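Local coordinates for protein fiber (Human adenovirus 26, PDB 6FJN) that forms the trimeric knob of the adenovirus fiber, the part of the capsid that probably attaches the virion to its host-cell receptor, at residues 20-25 and 39-44. Residues are numbered along the deposited sequence; the frame is centred on the assembly and turned at random. Where two conformers were deposited one is given.
Sequences KDSKLT and VSLLAV
Leu24, Leu41 and Val39 lie on one face of the antiparallel ladder of strands 22-25 and 39-43, with Ser22 and Ala43 further along it, while Lys23, Leu42, Thr25 and Ser40 occupy the other face. The two segments are the open ends of the β-hairpin 22-31/34-43, within one sheet of the knob's antiparallel β-sandwich. On the leucine face, Leu24 CD1 meets Val39 CG2 at 3.8 Å and Leu41 CD1 at 4.2 Å. With CG anti to the backbone N (chi1 178°) and chi2 near 62°, Leu41 CD1 comes within 3.6 Å of Lys23 O. Leu63 and Ile61 of strand 58-65 and Phe160 of strand 154-161 pack against this face from the second sheet.

The hydrogen-bonded pairs are Lys23 with Leu42 and Thr25 with Ser40. Lys23 N donates to Leu42 O at 2.8 Å, the donor lying nearly in line with the C=O bond, and Leu42 N returns the bond to Lys23 O. Past the last bridge, Val44 N still reaches Asp21 O at 2.8 Å, carrying the pairing into the loop, where the Asp21 carboxylate accepts bonds from the backbone N of Met16, Ser17 and Thr18.

The opposite face turns toward a neighbouring subunit, whose Arg121 NH1 bonds Thr25 OG1 and whose Tyr119 packs on Leu42. Lys23 instead extends to a salt bridge with Asp9. On the face of Thr25 and Ser40, a water links two atoms of strand 22-25: it donates to Lys23 O and is hydrogen-bonded at 2.7 Å to Thr25 OG1.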
ATOM      1  N   LYS A  20     -15.161 -24.132  -3.744  1.00 15.82           N
ATOM      2  CA  LYS A  20     -13.835 -24.413  -4.344  1.00 16.07           C
ATOM      3  C   LYS A  20     -13.764 -24.146  -5.854  1.00 14.76           C
ATOM      4  O   LYS A  20     -13.187 -24.867  -6.623  1.00 15.64           O
ATOM      5  CB  LYS A  20     -13.324 -25.766  -3.913  1.00 18.87           C
ATOM      6  CG  LYS A  20     -12.867 -25.793  -2.448  1.00 20.01           C
ATOM      7  CD  LYS A  20     -12.736 -27.198  -1.938  1.00 22.75           C
ATOM      8  CE  LYS A  20     -12.286 -27.207  -0.487  1.00 23.97           C
ATOM      9  NZ  LYS A  20     -12.253 -28.529   0.146  1.00 26.22           N
ATOM     10  N   ASP A  21     -14.409 -23.044  -6.243  1.00 13.08           N
ATOM     11  CA  ASP A  21     -14.369 -22.586  -7.628  1.00 12.70           C
ATOM     12  C   ASP A  21     -13.268 -21.610  -7.911  1.00 11.42           C
ATOM     13  O   ASP A  21     -13.121 -21.191  -9.082  1.00 11.49           O
ATOM     14  CB  ASP A  21     -15.729 -21.995  -8.044  1.00 12.84           C
ATOM     15  CG  ASP A  21     -16.111 -20.710  -7.362  1.00 12.12           C
ATOM     16  OD1 ASP A  21     -15.372 -20.270  -6.514  1.00 10.87           O
ATOM     17  OD2 ASP A  21     -17.222 -20.196  -7.722  1.00 12.69           O
ATOM     18  N   SER A  22     -12.482 -21.267  -6.909  1.00 10.71           N
ATOM     19  CA  SER A  22     -11.553 -20.141  -7.041  1.00  9.96           C
ATOM     20  C   SER A  22     -10.349 -20.318  -6.140  1.00  9.68           C
ATOM     21  O   SER A  22     -10.407 -21.110  -5.166  1.00 10.61           O
ATOM     22  CB  SER A  22     -12.296 -18.840  -6.736  1.00  9.32           C
ATOM     23  OG  SER A  22     -12.903 -18.836  -5.459  1.00 10.03           O
ATOM     24  N   LYS A  23      -9.261 -19.601  -6.440  1.00  9.64           N
ATOM     25  CA  LYS A  23      -8.096 -19.514  -5.599  1.00 10.02           C
ATOM     26  C   LYS A  23      -8.035 -18.097  -5.066  1.00  8.84           C
ATOM     27  O   LYS A  23      -7.812 -17.138  -5.821  1.00  8.26           O
ATOM     28  CB  LYS A  23      -6.756 -19.829  -6.369  1.00 11.20           C
ATOM     29  CG  LYS A  23      -5.452 -19.472  -5.567  1.00 12.13           C
ATOM     30  CD  LYS A  23      -5.047 -20.475  -4.473  1.00 13.56           C
ATOM     31  CE  LYS A  23      -3.970 -19.953  -3.506  1.00 14.01           C
ATOM     32  NZ  LYS A  23      -3.241 -21.036  -2.833  1.00 15.62           N
ATOM     33  N   LEU A  24      -8.179 -17.986  -3.753  1.00  8.69           N
ATOM     34  CA  LEU A  24      -7.820 -16.760  -3.031  1.00  8.20           C
ATOM     35  C   LEU A  24      -6.369 -16.859  -2.646  1.00  8.07           C
ATOM     36  O   LEU A  24      -5.983 -17.795  -1.930  1.00  9.93           O
ATOM     37  CB  LEU A  24      -8.672 -16.647  -1.767  1.00  8.33           C
ATOM     38  CG  LEU A  24      -8.454 -15.351  -0.969  1.00  8.59           C
ATOM     39  CD1 LEU A  24      -9.043 -14.144  -1.663  1.00  8.50           C
ATOM     40  CD2 LEU A  24      -9.007 -15.460   0.457  1.00  8.90           C
ATOM     41  N   THR A  25      -5.529 -15.933  -3.126  1.00  7.54           N
ATOM     42  CA  THR A  25      -4.153 -15.857  -2.678  1.00  8.17           C
ATOM     43  C   THR A  25      -4.092 -14.792  -1.615  1.00  7.63           C
ATOM     44  O   THR A  25      -4.335 -13.632  -1.916  1.00  8.58           O
ATOM     45  CB  THR A  25      -3.178 -15.565  -3.813  1.00  9.11           C
ATOM     46  OG1 THR A  25      -3.365 -16.515  -4.856  1.00  9.86           O
ATOM     47  CG2 THR A  25      -1.731 -15.632  -3.342  1.00 10.59           C
ATOM     48  N   VAL A  39      -3.321  -9.630  -1.304  1.00  6.31           N
ATOM     49  CA  VAL A  39      -4.454 -10.470  -1.728  1.00  6.34           C
ATOM     50  C   VAL A  39      -4.645 -10.412  -3.231  1.00  6.09           C
ATOM     51  O   VAL A  39      -4.482  -9.341  -3.880  1.00  6.21           O
ATOM     52  CB  VAL A  39      -5.747 -10.047  -0.986  1.00  6.62           C
ATOM     53  CG1 VAL A  39      -6.193  -8.642  -1.316  1.00  6.85           C
ATOM     54  CG2 VAL A  39      -6.891 -11.059  -1.188  1.00  7.07           C
ATOM     55  N   SER A  40      -5.215 -11.487  -3.752  0.50  6.63           N
ATOM     56  CA  SER A  40      -5.711 -11.537  -5.100  0.50  6.96           C
ATOM     57  C   SER A  40      -6.646 -12.730  -5.190  0.50  6.67           C
ATOM     58  O   SER A  40      -6.683 -13.594  -4.274  0.50  6.89           O
ATOM     59  CB  SER A  40      -4.545 -11.727  -6.071  0.50  7.89           C
ATOM     60  OG  SER A  40      -3.868 -12.973  -5.870  0.50 11.24           O
ATOM     61  N   LEU A  41      -7.397 -12.818  -6.282  1.00  6.43           N
ATOM     62  CA  LEU A  41      -8.457 -13.808  -6.417  1.00  6.62           C
ATOM     63  C   LEU A  41      -8.561 -14.201  -7.898  1.00  6.90           C
ATOM     64  O   LEU A  41      -8.546 -13.317  -8.780  1.00  7.11           O
ATOM     65  CB  LEU A  41      -9.777 -13.223  -5.908  1.00  6.67           C
ATOM     66  CG  LEU A  41     -11.031 -14.090  -6.014  1.00  7.14           C
ATOM     67  CD1 LEU A  41     -10.932 -15.379  -5.203  1.00  7.90           C
ATOM     68  CD2 LEU A  41     -12.246 -13.297  -5.607  1.00  7.32           C
ATOM     69  N   LEU A  42      -8.704 -15.506  -8.123  1.00  7.59           N
ATOM     70  CA  LEU A  42      -8.768 -16.112  -9.467  1.00  8.38           C
ATOM     71  C   LEU A  42      -9.913 -17.093  -9.510  1.00  8.57           C
ATOM     72  O   LEU A  42      -9.962 -18.008  -8.641  1.00  9.38           O
ATOM     73  CB  LEU A  42      -7.441 -16.864  -9.700  1.00  9.99           C
ATOM     74  CG  LEU A  42      -7.398 -17.827 -10.850  1.00 11.95           C
ATOM     75  CD1 LEU A  42      -7.394 -17.081 -12.132  1.00 12.47           C
ATOM     76  CD2 LEU A  42      -6.206 -18.758 -10.739  1.00 13.25           C
ATOM     77  N   ALA A  43     -10.800 -17.005 -10.484  1.00  8.97           N
ATOM     78  CA  ALA A  43     -11.855 -18.009 -10.672  1.00  9.68           C
ATOM     79  C   ALA A  43     -11.316 -19.134 -11.535  1.00 10.38           C
ATOM     80  O   ALA A  43     -10.890 -18.888 -12.689  1.00 10.72           O
ATOM     81  CB  ALA A  43     -13.081 -17.392 -11.301  1.00  9.83           C
ATOM     82  N   VAL A  44     -11.368 -20.365 -11.057  1.00 11.28           N
ATOM     83  CA  VAL A  44     -10.821 -21.521 -11.733  1.00 12.75           C
ATOM     84  C   VAL A  44     -11.921 -22.265 -12.489  1.00 13.74           C
ATOM     85  O   VAL A  44     -11.672 -22.800 -13.568  1.00 14.86           O
ATOM     86  CB  VAL A  44     -10.099 -22.422 -10.722  1.00 13.84           C
ATOM     87  CG1 VAL A  44      -9.587 -23.686 -11.332  1.00 15.30           C
ATOM     88  CG2 VAL A  44      -8.960 -21.665 -10.054  1.00 13.75           C
TER
HETATM   89  O   HOH W   1      -5.393 -15.848  -6.483  1.00 11.42           O